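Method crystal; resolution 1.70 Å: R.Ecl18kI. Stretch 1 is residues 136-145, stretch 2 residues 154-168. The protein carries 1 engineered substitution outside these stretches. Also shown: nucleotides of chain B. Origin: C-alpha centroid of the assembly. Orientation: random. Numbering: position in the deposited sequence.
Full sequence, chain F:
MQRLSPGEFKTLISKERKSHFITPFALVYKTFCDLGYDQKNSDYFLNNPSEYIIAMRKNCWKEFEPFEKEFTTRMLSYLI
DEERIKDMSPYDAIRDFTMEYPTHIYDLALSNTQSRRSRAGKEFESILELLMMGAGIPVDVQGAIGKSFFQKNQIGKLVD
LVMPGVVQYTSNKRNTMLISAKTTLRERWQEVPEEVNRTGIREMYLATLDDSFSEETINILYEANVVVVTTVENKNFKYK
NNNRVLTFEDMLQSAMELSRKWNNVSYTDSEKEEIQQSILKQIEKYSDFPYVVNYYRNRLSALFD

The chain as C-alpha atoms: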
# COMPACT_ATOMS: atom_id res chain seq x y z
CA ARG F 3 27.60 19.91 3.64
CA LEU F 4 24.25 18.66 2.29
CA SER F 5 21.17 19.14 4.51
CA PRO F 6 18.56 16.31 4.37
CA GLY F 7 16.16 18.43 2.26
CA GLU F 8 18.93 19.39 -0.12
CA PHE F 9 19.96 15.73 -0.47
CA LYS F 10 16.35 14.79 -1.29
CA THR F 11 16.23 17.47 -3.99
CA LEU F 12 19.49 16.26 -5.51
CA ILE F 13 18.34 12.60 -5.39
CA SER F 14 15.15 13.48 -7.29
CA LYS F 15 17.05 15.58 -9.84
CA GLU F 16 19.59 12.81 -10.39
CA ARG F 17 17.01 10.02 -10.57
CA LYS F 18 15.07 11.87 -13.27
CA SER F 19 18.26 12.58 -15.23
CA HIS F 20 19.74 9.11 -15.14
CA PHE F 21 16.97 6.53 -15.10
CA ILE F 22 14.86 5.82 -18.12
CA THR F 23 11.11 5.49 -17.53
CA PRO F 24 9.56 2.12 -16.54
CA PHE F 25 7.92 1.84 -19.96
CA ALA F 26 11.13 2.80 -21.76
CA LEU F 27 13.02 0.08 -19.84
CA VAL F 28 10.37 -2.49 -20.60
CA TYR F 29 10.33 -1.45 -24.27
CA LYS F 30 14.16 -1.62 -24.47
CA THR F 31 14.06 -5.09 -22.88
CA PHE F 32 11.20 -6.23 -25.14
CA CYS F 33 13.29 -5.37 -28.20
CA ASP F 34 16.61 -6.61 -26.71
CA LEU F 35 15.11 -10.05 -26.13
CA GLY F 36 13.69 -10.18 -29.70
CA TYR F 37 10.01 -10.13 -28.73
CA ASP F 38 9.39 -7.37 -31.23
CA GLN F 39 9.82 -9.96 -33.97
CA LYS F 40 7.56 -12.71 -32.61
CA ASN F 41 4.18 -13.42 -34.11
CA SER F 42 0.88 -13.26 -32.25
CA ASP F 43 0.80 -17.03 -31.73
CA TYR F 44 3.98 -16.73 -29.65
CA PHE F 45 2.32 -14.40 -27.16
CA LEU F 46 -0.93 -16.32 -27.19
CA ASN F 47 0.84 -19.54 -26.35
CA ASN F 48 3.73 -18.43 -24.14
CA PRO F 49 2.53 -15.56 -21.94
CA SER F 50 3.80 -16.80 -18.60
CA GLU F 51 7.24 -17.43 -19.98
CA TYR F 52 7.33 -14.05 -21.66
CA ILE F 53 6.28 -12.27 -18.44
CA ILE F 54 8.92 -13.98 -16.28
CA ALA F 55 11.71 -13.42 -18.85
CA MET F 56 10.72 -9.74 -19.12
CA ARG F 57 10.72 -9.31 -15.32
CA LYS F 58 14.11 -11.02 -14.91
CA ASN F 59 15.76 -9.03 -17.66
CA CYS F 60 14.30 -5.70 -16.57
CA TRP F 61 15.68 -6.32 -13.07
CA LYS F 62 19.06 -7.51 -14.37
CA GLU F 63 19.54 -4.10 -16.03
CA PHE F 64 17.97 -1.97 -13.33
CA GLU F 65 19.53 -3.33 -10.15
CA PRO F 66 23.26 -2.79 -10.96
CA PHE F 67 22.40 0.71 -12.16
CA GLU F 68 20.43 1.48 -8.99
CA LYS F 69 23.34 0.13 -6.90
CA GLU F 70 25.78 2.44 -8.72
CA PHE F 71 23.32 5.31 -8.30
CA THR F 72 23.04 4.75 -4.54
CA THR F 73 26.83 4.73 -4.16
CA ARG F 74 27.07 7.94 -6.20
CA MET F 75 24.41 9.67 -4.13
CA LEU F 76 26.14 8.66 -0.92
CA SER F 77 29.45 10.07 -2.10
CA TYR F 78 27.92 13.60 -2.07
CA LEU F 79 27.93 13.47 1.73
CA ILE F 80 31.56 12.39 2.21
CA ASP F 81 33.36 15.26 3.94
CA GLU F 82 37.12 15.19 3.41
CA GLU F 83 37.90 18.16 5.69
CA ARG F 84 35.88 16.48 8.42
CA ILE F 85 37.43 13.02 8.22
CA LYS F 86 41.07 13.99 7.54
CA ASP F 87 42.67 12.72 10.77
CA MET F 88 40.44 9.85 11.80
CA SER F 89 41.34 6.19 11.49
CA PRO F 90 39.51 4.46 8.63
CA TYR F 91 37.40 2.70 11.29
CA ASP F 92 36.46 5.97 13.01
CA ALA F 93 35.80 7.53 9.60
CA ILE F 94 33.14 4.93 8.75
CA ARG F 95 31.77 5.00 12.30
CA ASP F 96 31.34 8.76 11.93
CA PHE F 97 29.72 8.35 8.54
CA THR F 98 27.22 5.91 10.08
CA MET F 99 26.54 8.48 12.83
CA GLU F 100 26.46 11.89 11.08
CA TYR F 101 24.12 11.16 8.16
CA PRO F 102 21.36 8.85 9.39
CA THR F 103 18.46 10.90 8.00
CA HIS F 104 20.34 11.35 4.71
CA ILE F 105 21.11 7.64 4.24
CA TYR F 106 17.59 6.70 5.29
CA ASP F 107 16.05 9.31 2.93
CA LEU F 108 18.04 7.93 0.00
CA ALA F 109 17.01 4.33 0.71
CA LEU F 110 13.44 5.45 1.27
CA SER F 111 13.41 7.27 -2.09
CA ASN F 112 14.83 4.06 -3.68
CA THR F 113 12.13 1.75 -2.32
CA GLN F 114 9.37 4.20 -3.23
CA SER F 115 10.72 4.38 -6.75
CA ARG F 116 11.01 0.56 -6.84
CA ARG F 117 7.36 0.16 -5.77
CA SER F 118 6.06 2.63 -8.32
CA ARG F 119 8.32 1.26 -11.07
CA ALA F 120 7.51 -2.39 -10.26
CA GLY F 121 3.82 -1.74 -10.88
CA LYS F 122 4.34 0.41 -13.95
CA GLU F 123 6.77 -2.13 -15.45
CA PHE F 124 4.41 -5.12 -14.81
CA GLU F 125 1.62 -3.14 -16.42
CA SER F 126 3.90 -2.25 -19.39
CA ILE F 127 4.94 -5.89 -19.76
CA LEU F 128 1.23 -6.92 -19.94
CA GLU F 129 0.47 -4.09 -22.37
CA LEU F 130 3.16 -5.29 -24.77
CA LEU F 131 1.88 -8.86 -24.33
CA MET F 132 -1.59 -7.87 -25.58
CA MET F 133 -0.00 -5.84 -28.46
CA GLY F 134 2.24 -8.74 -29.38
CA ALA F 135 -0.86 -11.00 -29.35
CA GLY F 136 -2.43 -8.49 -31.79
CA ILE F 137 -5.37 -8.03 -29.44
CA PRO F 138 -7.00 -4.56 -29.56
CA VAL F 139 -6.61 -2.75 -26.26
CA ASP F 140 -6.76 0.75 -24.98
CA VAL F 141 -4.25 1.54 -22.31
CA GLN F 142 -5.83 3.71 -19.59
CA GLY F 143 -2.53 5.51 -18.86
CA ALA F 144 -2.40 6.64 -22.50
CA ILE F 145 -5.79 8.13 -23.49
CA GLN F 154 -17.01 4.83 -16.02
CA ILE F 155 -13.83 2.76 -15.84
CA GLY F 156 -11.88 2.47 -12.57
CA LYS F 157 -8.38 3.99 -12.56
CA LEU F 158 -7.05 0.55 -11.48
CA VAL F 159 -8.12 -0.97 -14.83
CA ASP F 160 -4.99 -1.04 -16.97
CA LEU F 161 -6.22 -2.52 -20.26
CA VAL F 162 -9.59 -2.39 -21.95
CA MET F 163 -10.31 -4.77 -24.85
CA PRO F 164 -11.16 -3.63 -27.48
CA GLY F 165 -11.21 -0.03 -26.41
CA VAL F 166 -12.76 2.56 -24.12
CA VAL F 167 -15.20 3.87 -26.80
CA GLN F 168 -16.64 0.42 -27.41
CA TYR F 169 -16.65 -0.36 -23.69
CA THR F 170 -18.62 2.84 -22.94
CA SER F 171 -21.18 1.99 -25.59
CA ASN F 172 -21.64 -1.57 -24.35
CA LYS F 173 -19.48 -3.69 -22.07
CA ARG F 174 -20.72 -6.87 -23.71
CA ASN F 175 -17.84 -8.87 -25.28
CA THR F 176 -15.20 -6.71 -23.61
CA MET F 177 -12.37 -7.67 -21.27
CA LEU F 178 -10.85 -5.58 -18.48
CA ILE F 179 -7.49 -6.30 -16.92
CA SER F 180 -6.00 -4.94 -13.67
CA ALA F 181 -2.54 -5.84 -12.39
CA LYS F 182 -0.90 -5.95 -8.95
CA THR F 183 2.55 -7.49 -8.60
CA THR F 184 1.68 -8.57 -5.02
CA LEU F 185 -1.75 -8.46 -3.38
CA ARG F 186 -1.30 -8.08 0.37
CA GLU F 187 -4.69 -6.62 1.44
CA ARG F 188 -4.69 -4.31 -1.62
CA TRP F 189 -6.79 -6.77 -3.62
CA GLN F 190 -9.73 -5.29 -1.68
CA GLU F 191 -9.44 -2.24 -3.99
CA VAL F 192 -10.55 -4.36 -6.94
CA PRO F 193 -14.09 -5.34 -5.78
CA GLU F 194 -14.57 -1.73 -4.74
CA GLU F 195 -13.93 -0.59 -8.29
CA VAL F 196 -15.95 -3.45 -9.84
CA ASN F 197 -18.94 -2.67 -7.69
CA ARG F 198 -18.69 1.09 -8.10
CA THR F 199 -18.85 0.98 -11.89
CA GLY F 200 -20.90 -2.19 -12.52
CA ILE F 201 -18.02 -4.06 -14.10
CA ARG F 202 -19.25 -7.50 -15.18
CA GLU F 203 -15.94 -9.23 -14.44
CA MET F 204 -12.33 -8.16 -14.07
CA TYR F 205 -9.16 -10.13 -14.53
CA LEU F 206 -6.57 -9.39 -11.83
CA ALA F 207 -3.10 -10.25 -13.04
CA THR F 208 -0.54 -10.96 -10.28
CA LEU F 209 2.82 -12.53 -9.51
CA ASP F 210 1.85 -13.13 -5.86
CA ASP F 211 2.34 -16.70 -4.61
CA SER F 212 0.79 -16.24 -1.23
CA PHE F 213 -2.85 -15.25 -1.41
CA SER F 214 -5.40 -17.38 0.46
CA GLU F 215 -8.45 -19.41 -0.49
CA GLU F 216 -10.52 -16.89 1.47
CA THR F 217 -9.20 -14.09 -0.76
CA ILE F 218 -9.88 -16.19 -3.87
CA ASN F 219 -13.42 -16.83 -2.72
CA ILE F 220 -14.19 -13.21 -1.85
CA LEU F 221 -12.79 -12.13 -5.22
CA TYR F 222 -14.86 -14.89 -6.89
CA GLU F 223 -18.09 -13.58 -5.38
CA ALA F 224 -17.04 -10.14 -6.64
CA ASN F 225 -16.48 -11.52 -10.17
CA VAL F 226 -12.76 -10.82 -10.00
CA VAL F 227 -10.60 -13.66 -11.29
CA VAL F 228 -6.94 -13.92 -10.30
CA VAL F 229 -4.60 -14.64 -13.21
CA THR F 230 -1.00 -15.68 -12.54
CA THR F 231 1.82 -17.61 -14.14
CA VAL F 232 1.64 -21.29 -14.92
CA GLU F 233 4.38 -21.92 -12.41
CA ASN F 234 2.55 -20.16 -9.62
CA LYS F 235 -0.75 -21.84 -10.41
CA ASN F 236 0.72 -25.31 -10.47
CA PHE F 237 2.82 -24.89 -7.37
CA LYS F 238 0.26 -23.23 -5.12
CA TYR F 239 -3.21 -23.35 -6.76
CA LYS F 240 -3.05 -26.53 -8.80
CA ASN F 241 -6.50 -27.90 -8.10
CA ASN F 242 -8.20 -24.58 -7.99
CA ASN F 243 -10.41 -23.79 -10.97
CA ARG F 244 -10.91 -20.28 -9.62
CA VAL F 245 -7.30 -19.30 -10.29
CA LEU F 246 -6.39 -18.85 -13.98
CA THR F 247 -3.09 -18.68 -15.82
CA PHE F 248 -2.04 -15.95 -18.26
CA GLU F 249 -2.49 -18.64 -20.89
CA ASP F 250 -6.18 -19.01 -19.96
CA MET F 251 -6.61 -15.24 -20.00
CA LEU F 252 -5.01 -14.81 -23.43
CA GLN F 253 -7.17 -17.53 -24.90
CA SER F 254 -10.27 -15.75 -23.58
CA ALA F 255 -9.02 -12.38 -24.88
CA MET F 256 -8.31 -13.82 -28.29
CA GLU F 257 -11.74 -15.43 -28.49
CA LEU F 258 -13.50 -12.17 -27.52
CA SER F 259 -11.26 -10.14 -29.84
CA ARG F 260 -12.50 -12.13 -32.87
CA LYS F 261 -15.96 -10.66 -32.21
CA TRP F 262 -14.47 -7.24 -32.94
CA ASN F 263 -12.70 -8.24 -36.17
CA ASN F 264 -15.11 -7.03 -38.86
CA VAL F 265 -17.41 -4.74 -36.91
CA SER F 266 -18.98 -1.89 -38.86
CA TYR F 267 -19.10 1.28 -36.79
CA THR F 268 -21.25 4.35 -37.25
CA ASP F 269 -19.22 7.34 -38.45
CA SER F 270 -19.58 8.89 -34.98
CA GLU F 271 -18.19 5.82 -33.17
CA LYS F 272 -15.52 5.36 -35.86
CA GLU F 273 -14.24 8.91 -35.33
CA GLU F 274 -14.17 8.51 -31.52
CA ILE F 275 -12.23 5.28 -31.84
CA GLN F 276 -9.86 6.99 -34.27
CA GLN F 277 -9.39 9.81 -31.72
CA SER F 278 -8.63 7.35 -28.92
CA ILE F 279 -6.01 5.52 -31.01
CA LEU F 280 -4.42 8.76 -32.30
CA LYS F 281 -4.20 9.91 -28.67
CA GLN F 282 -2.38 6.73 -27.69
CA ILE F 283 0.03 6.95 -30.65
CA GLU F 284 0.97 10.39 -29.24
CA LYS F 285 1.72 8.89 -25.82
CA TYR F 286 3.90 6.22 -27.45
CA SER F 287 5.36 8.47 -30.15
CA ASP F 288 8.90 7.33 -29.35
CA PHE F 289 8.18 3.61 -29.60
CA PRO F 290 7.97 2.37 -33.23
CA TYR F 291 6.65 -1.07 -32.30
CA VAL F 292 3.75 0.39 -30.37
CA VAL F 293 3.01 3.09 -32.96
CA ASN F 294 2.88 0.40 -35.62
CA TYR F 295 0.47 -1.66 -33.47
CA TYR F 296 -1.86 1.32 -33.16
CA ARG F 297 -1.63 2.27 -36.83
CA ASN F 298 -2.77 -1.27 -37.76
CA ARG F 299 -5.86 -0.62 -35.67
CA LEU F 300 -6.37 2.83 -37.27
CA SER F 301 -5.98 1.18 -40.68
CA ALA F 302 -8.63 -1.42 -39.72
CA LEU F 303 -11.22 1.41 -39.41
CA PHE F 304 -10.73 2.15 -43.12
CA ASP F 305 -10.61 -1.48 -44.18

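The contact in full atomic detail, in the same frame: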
# COMPACT_ATOMS: atom_id res chain seq x y z
N GLY F 136 -1.64 -9.21 -30.80
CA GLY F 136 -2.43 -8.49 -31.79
C GLY F 136 -3.84 -8.16 -31.33
O GLY F 136 -4.74 -7.91 -32.15
N ILE F 137 -4.04 -8.22 -30.02
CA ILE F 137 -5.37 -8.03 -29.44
C ILE F 137 -5.58 -6.53 -29.26
O ILE F 137 -4.71 -5.87 -28.75
CB ILE F 137 -5.49 -8.82 -28.12
CG1 ILE F 137 -5.42 -10.33 -28.42
CG2 ILE F 137 -6.80 -8.49 -27.38
CD1 ILE F 137 -5.30 -11.22 -27.19
N PRO F 138 -6.74 -6.00 -29.71
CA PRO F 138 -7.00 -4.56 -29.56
C PRO F 138 -7.24 -4.20 -28.12
O PRO F 138 -8.14 -4.77 -27.51
CB PRO F 138 -8.29 -4.34 -30.35
CG PRO F 138 -8.98 -5.69 -30.38
CD PRO F 138 -7.84 -6.71 -30.37
N VAL F 139 -6.43 -3.28 -27.60
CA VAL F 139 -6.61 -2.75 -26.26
C VAL F 139 -6.35 -1.25 -26.25
O VAL F 139 -5.52 -0.71 -27.01
CB VAL F 139 -5.70 -3.41 -25.19
CG1 VAL F 139 -6.03 -4.89 -25.03
CG2 VAL F 139 -4.19 -3.17 -25.52
N ASP F 140 -7.10 -0.58 -25.39
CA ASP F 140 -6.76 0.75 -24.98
C ASP F 140 -6.06 0.65 -23.65
O ASP F 140 -6.42 -0.16 -22.79
CB ASP F 140 -8.00 1.65 -24.84
CG ASP F 140 -8.52 2.13 -26.19
OD1 ASP F 140 -7.89 1.83 -27.23
OD2 ASP F 140 -9.58 2.79 -26.22
N VAL F 141 -5.06 1.51 -23.50
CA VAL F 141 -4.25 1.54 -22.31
C VAL F 141 -4.69 2.79 -21.54
O VAL F 141 -4.49 3.91 -21.99
CB VAL F 141 -2.76 1.63 -22.66
CG1 VAL F 141 -1.89 1.67 -21.39
CG2 VAL F 141 -2.38 0.47 -23.59
N GLN F 142 -5.31 2.59 -20.38
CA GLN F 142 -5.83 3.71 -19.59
C GLN F 142 -4.81 4.82 -19.27
O GLN F 142 -5.18 5.99 -19.19
CB GLN F 142 -6.67 3.18 -18.42
CG GLN F 142 -8.03 2.63 -18.87
CD GLN F 142 -9.12 3.70 -18.95
OE1 GLN F 142 -10.31 3.37 -18.99
NE2 GLN F 142 -8.73 4.97 -18.98
N GLY F 143 -3.54 4.48 -19.10
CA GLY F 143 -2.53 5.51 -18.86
C GLY F 143 -2.14 6.33 -20.09
O GLY F 143 -1.24 7.17 -20.00
N ALA F 144 -2.82 6.10 -21.21
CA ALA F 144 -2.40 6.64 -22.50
C ALA F 144 -3.45 7.47 -23.25
O ALA F 144 -3.13 8.09 -24.26
CB ALA F 144 -1.89 5.50 -23.40
N ILE F 145 -4.70 7.46 -22.78
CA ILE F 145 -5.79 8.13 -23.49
C ILE F 145 -6.10 9.53 -22.95
O ILE F 145 -5.28 10.14 -22.24
CB ILE F 145 -7.08 7.27 -23.52
CG1 ILE F 145 -6.79 5.87 -24.08
CG2 ILE F 145 -8.18 7.96 -24.33
CD1 ILE F 145 -7.84 4.84 -23.76
N GLN F 154 -17.81 5.08 -14.82
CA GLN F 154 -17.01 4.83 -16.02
C GLN F 154 -16.12 3.61 -15.85
O GLN F 154 -16.60 2.50 -15.59
CB GLN F 154 -16.16 6.06 -16.36
CG GLN F 154 -16.92 7.15 -17.09
CD GLN F 154 -16.27 7.52 -18.42
OE1 GLN F 154 -16.88 7.37 -19.48
NE2 GLN F 154 -15.03 8.00 -18.36
N ILE F 155 -14.81 3.82 -16.00
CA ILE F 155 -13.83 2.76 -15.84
C ILE F 155 -12.92 3.13 -14.67
O ILE F 155 -12.40 4.25 -14.61
CB ILE F 155 -12.99 2.57 -17.14
CG1 ILE F 155 -13.78 1.80 -18.19
CG2 ILE F 155 -11.71 1.82 -16.85
CD1 ILE F 155 -13.28 2.03 -19.61
N GLY F 156 -12.73 2.20 -13.74
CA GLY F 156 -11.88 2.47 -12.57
C GLY F 156 -10.45 2.78 -12.97
O GLY F 156 -9.96 2.23 -13.96
N LYS F 157 -9.76 3.64 -12.21
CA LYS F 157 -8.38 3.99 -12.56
C LYS F 157 -7.42 2.80 -12.34
O LYS F 157 -6.29 2.81 -12.83
CB LYS F 157 -7.91 5.26 -11.84
CG LYS F 157 -8.78 6.51 -12.11
CD LYS F 157 -9.01 6.76 -13.61
CE LYS F 157 -9.82 8.03 -13.86
NZ LYS F 157 -10.24 8.14 -15.29
N LEU F 158 -7.90 1.74 -11.69
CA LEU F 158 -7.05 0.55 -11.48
C LEU F 158 -7.18 -0.46 -12.67
O LEU F 158 -6.45 -1.45 -12.73
CB LEU F 158 -7.36 0.01 -10.06
CG LEU F 158 -7.83 -1.42 -9.82
CD1 LEU F 158 -8.15 -1.63 -8.35
CD2 LEU F 158 -9.01 -1.78 -10.69
N VAL F 159 -8.08 -0.17 -13.60
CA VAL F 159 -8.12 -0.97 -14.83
C VAL F 159 -6.99 -0.47 -15.69
O VAL F 159 -6.86 0.75 -15.90
CB VAL F 159 -9.40 -0.74 -15.59
CG1 VAL F 159 -9.31 -1.48 -16.97
CG2 VAL F 159 -10.58 -1.18 -14.76
N ASP F 160 -6.14 -1.39 -16.14
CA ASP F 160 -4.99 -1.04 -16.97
C ASP F 160 -5.25 -1.17 -18.46
O ASP F 160 -4.80 -0.33 -19.23
CB ASP F 160 -3.84 -1.94 -16.60
CG ASP F 160 -3.34 -1.65 -15.21
OD1 ASP F 160 -3.19 -0.44 -14.84
OD2 ASP F 160 -3.16 -2.61 -14.44
N LEU F 161 -5.95 -2.23 -18.84
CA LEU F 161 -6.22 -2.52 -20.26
C LEU F 161 -7.69 -2.79 -20.49
O LEU F 161 -8.32 -3.47 -19.69
CB LEU F 161 -5.45 -3.75 -20.69
CG LEU F 161 -3.94 -3.66 -20.50
CD1 LEU F 161 -3.27 -4.99 -20.63
CD2 LEU F 161 -3.33 -2.61 -21.44
N VAL F 162 -8.20 -2.24 -21.58
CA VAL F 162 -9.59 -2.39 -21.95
C VAL F 162 -9.65 -2.93 -23.38
O VAL F 162 -9.19 -2.28 -24.31
CB VAL F 162 -10.30 -1.04 -21.94
CG1 VAL F 162 -11.78 -1.20 -22.33
CG2 VAL F 162 -10.15 -0.30 -20.57
N MET F 163 -10.22 -4.12 -23.54
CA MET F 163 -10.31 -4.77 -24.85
C MET F 163 -11.78 -4.69 -25.26
O MET F 163 -12.65 -5.20 -24.54
CB MET F 163 -9.89 -6.24 -24.69
CG MET F 163 -9.58 -7.04 -25.94
SD MET F 163 -11.00 -7.21 -27.07
CE MET F 163 -12.10 -8.20 -26.08
N PRO F 164 -12.08 -4.14 -26.45
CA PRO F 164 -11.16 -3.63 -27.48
C PRO F 164 -10.81 -2.17 -27.36
O PRO F 164 -9.89 -1.67 -28.05
CB PRO F 164 -11.95 -3.88 -28.77
CG PRO F 164 -13.40 -3.55 -28.34
CD PRO F 164 -13.48 -4.13 -26.92
N GLY F 165 -11.52 -1.43 -26.52
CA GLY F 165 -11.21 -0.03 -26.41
C GLY F 165 -12.21 0.61 -25.49
O GLY F 165 -13.28 0.05 -25.25
N VAL F 166 -11.85 1.80 -24.99
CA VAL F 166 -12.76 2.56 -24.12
C VAL F 166 -14.06 3.02 -24.82
O VAL F 166 -15.11 3.02 -24.20
CB VAL F 166 -12.07 3.76 -23.42
CG1 VAL F 166 -10.98 3.24 -22.49
CG2 VAL F 166 -11.47 4.74 -24.43
N VAL F 167 -13.99 3.40 -26.09
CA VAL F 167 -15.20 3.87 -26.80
C VAL F 167 -16.23 2.75 -26.88
O VAL F 167 -17.42 2.94 -26.56
CB VAL F 167 -14.86 4.44 -28.18
CG1 VAL F 167 -16.13 4.74 -29.02
CG2 VAL F 167 -14.06 5.70 -28.03
N GLN F 168 -15.77 1.58 -27.31
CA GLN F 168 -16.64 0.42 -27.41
C GLN F 168 -17.14 0.03 -26.04
O GLN F 168 -18.31 -0.28 -25.90
CB GLN F 168 -15.90 -0.77 -28.00
CG GLN F 168 -15.51 -0.56 -29.46
CD GLN F 168 -14.07 -0.03 -29.58
OE1 GLN F 168 -13.58 0.73 -28.73
NE2 GLN F 168 -13.40 -0.44 -30.65
P DC B 2 -6.95 6.59 -7.77
OP1 DC B 2 -8.17 6.76 -8.59
OP2 DC B 2 -7.06 6.55 -6.29
O5' DC B 2 -6.21 5.27 -8.25
C5' DC B 2 -5.71 5.19 -9.58
C4' DC B 2 -4.35 4.55 -9.60
O4' DC B 2 -3.33 5.46 -9.12
C3' DC B 2 -4.21 3.28 -8.76
O3' DC B 2 -3.49 2.33 -9.54
C2' DC B 2 -3.39 3.72 -7.57
C1' DC B 2 -2.50 4.79 -8.18
N1 DC B 2 -1.97 5.79 -7.24
C2 DC B 2 -0.58 6.02 -7.21
O2 DC B 2 0.15 5.39 -7.99
N3 DC B 2 -0.08 6.91 -6.33
C4 DC B 2 -0.90 7.58 -5.51
N4 DC B 2 -0.36 8.45 -4.65
C5 DC B 2 -2.31 7.38 -5.54
C6 DC B 2 -2.80 6.49 -6.41
O HOH W 1 -11.74 3.20 -27.92

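The two stretches bury 671 Å² between them, around two antiparallel bridges, with a further contact at the start of a helix in stretch 2. Near the start of stretch 2, Ile-155 directs its side chain toward stretch 1, and its CG2 lies 3.0 Å from OE1 of Gln-142, a close approach of a methyl group to an amide oxygen. A type I turn from Gly-156 to Val-159 follows, closed by a bond from Val-159 N to Gly-156 O of 3.1 Å. On this turn the exposed Lys-157 lies beside the DNA, its CB 3.2 Å from C5' of DC2 of chain B, while Leu-158 points away from stretch 1.

Contact resumes through the backbone. The side chain of Asp-160 also points away, but its carbonyl O accepts a hydrogen bond from Gln-142 N at 3.2 Å. Leu-161 and Val-141 form a non-hydrogen-bonded pair with both side chains on the same face of the sheet; Leu-161 CD2 lies 3.9 Å from Val-141 CG2 and 4.2 Å from Val-139 CG2, so branched aliphatic groups fill this buried space. Val-162 then pairs with Asp-140 through two nearly straight hydrogen bonds, Asp-140 N to Val-162 O at 2.9 Å and Val-162 N to Asp-140 O at 3.0 Å. Its side chain shares the other face with Asp-140, and its CG2 meets CG of Gln-142 at 4.0 Å.

Met-163 and Pro-164 add apolar contacts. With chi1 t, Met-163 places CG 3.5 Å from Ile-137 CG2, and its CB lies 4.1 Å from Val-139 CG1. Pro-164, preceded by a cis peptide bond, packs its CB 3.8 Å from Pro-138 CG. Its CA makes a CA-H...O contact of 3.2 Å with Pro-138 O, and Met-163 CA makes another of 3.4 Å with the same oxygen.

Gly-165 occupies the N-cap position of the following helix. A side chain here would be crowded, since an ideal CB would stand 3.1 Å from Asp-140 OD2 and clash with Gln-168 OE1. Asp-140, with chi1 m, reaches across to the helix start, where OD2 accepts a 2.8 Å hydrogen bond from Val-166 N. A water extends this link, donating to Asp-140 OD2 (2.8 Å from its O) and to Gln-168 OE1 (3.2 Å) while accepting from Val-167 N (2.9 Å). Thus one buried carboxylate serves backbone and water together. The side chain of Val-166 turns toward stretch 1, where its CG2 packs 3.7 Å from Ile-145 CD1.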